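Local coordinates for IMC sub-compartment protein ISP3 (Toxoplasma gondii, PDB 4CHJ) that is a pleckstrin homology-fold protein of the inner membrane complex, probably acting in parasite replication by internal daughter-cell budding, at residues L84-A89 against L117-R122. Numbering follows the deposited sequence.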
ATOM      1  N   LEU A  84       9.661   4.921  -3.884  1.00 57.72           N
ATOM      2  CA  LEU A  84       9.450   3.504  -4.138  1.00 55.14           C
ATOM      3  C   LEU A  84      10.670   2.724  -3.683  1.00 54.78           C
ATOM      4  O   LEU A  84      10.566   1.599  -3.202  1.00 54.57           O
ATOM      5  CB  LEU A  84       9.153   3.262  -5.613  1.00 56.70           C
ATOM      6  CG  LEU A  84       7.927   4.011  -6.138  1.00 56.88           C
ATOM      7  CD1 LEU A  84       7.515   3.493  -7.504  1.00 64.85           C
ATOM      8  CD2 LEU A  84       6.772   3.921  -5.157  1.00 53.29           C
ATOM      9  N   ASP A  85      11.824   3.356  -3.829  1.00 50.54           N
ATOM     10  CA  ASP A  85      13.090   2.789  -3.403  1.00 53.28           C
ATOM     11  C   ASP A  85      13.046   2.586  -1.900  1.00 56.53           C
ATOM     12  O   ASP A  85      13.591   1.624  -1.372  1.00 60.05           O
ATOM     13  CB  ASP A  85      14.255   3.708  -3.789  1.00 56.02           C
ATOM     14  CG  ASP A  85      13.857   5.174  -3.852  1.00 68.72           C
ATOM     15  OD1 ASP A  85      13.097   5.552  -4.768  1.00 71.53           O
ATOM     16  OD2 ASP A  85      14.308   5.949  -2.985  1.00 61.97           O
ATOM     17  N   ASP A  86      12.409   3.525  -1.217  1.00 56.55           N
ATOM     18  CA  ASP A  86      12.292   3.491   0.237  1.00 63.10           C
ATOM     19  C   ASP A  86      11.554   2.279   0.812  1.00 60.44           C
ATOM     20  O   ASP A  86      11.893   1.811   1.890  1.00 67.33           O
ATOM     21  CB  ASP A  86      11.680   4.785   0.772  1.00 64.58           C
ATOM     22  CG  ASP A  86      12.216   5.156   2.138  1.00 70.84           C
ATOM     23  OD1 ASP A  86      13.283   4.637   2.518  1.00 64.87           O
ATOM     24  OD2 ASP A  86      11.572   5.964   2.834  1.00 72.42           O
ATOM     25  N   ILE A  87      10.563   1.761   0.092  1.00 55.95           N
ATOM     26  CA  ILE A  87       9.694   0.732   0.651  1.00 52.27           C
ATOM     27  C   ILE A  87      10.502  -0.494   1.032  1.00 51.40           C
ATOM     28  O   ILE A  87      11.246  -1.024   0.222  1.00 49.56           O
ATOM     29  CB  ILE A  87       8.645   0.283  -0.380  1.00 56.56           C
ATOM     30  CG1 ILE A  87       8.054   1.487  -1.115  1.00 57.76           C
ATOM     31  CG2 ILE A  87       7.567  -0.558   0.279  1.00 62.84           C
ATOM     32  CD1 ILE A  87       6.871   2.120  -0.422  1.00 60.49           C
ATOM     33  N   ALA A  88      10.325  -0.962   2.261  1.00 51.77           N
ATOM     34  CA  ALA A  88      11.105  -2.090   2.751  1.00 50.41           C
ATOM     35  C   ALA A  88      10.287  -3.349   3.008  1.00 51.08           C
ATOM     36  O   ALA A  88      10.797  -4.459   2.898  1.00 49.49           O
ATOM     37  CB  ALA A  88      11.858  -1.690   4.009  1.00 52.23           C
ATOM     38  N   ALA A  89       9.021  -3.174   3.359  1.00 50.65           N
ATOM     39  CA  ALA A  89       8.172  -4.311   3.672  1.00 51.01           C
ATOM     40  C   ALA A  89       6.707  -4.050   3.373  1.00 48.46           C
ATOM     41  O   ALA A  89       6.255  -2.913   3.369  1.00 49.59           O
ATOM     42  CB  ALA A  89       8.348  -4.715   5.125  1.00 51.99           C
ATOM     43  N   LEU A 117       8.653   1.822   5.752  1.00 49.39           N
ATOM     44  CA  LEU A 117       9.697   2.579   5.080  1.00 42.31           C
ATOM     45  C   LEU A 117      11.070   2.378   5.749  1.00 42.93           C
ATOM     46  O   LEU A 117      11.190   2.421   6.976  1.00 45.39           O
ATOM     47  CB  LEU A 117       9.350   4.054   5.110  1.00 50.28           C
ATOM     48  CG  LEU A 117       7.998   4.470   4.525  1.00 53.21           C
ATOM     49  CD1 LEU A 117       7.835   5.969   4.661  1.00 59.49           C
ATOM     50  CD2 LEU A 117       7.863   4.063   3.076  1.00 55.25           C
ATOM     51  N   ALA A 118      12.100   2.225   4.914  1.00 41.12           N
ATOM     52  CA  ALA A 118      13.464   1.949   5.339  1.00 45.98           C
ATOM     53  C   ALA A 118      14.068   3.139   6.046  1.00 51.36           C
ATOM     54  O   ALA A 118      14.861   2.975   6.984  1.00 55.72           O
ATOM     55  CB  ALA A 118      14.319   1.597   4.126  1.00 46.90           C
ATOM     56  N   SER A 119      13.709   4.332   5.575  1.00 53.85           N
ATOM     57  CA  SER A 119      14.340   5.581   6.010  1.00 60.95           C
ATOM     58  C   SER A 119      13.897   5.968   7.400  1.00 58.52           C
ATOM     59  O   SER A 119      14.706   6.361   8.235  1.00 58.79           O
ATOM     60  CB  SER A 119      13.949   6.712   5.065  1.00 64.25           C
ATOM     61  OG  SER A 119      12.536   6.893   5.074  1.00 61.22           O
ATOM     62  N   SER A 120      12.585   5.930   7.613  1.00 58.11           N
ATOM     63  CA  SER A 120      11.996   6.266   8.896  1.00 54.15           C
ATOM     64  C   SER A 120      11.895   5.065   9.813  1.00 43.94           C
ATOM     65  O   SER A 120      11.752   5.219  11.010  1.00 48.26           O
ATOM     66  CB  SER A 120      10.607   6.854   8.697  1.00 54.56           C
ATOM     67  OG  SER A 120       9.786   5.952   8.010  1.00 59.38           O
ATOM     68  N   GLY A 121      11.911   3.876   9.237  1.00 44.05           N
ATOM     69  CA  GLY A 121      11.568   2.658   9.975  1.00 45.54           C
ATOM     70  C   GLY A 121      10.107   2.593  10.398  1.00 47.41           C
ATOM     71  O   GLY A 121       9.722   1.752  11.223  1.00 47.25           O
ATOM     72  N   ARG A 122       9.301   3.508   9.875  1.00 50.10           N
ATOM     73  CA  ARG A 122       7.876   3.584  10.200  1.00 54.22           C
ATOM     74  C   ARG A 122       6.940   2.723   9.348  1.00 57.67           C
ATOM     75  O   ARG A 122       7.249   2.370   8.213  1.00 48.95           O
ATOM     76  CB  ARG A 122       7.401   5.034  10.209  1.00 63.67           C
ATOM     77  CG  ARG A 122       8.074   5.869  11.276  1.00 71.06           C
ATOM     78  CD  ARG A 122       7.192   7.000  11.760  1.00 80.30           C
ATOM     79  NE  ARG A 122       6.409   6.614  12.926  1.00 90.03           N
ATOM     80  CZ  ARG A 122       6.131   7.429  13.936  1.00 88.73           C
ATOM     81  NH1 ARG A 122       6.582   8.671  13.922  1.00 91.81           N
ATOM     82  NH2 ARG A 122       5.405   7.001  14.957  1.00 90.16           N
TER
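Asp86 grips the start of the 118-122 turn with three acceptor atoms, where strand 87-91, an outermost strand of the pleckstrin homology fold's sheet, begins beside strand 113-117 and the loop joining that strand to 123-127. Its carbonyl O takes the N-H of Ala118 at 3.1 Å; the bond is fairly straight (159° at the hydrogen). The carboxylate divides its oxygens over Ser119: OD2 accepts from OG at 2.6 Å through its syn lone pair, while OD1 receives a weak bond from Ser119 N, bent to 125°. A chi1 of 61° puts Ser119 OG between its own backbone N and carbonyl carbon, on the side where OD2 of Asp86 lies. Ile87 and Leu117 mark the antiparallel register as a non-hydrogen-bonded pair with CA atoms 4.8 Å apart; beyond it, Ala88 and Ala89 both face Arg116 in a classic beta bulge. The Ile87 and Leu117 side chains diverge yet cross obliquely, with Ile87 CD1 4.1 Å from Leu117 CD2, and both also pack on Ile82. Ile87 continues inward to Phe115 and to Ile145 of the C-terminal helix, whose Asn148 ND2 donates to the carbonyls of Leu84 and Ile87. Inside the turn, Ser120 forms an ST turn, its OG accepting the N-H of Arg122, with Ser120 OG 3.1 Å from Arg122 N.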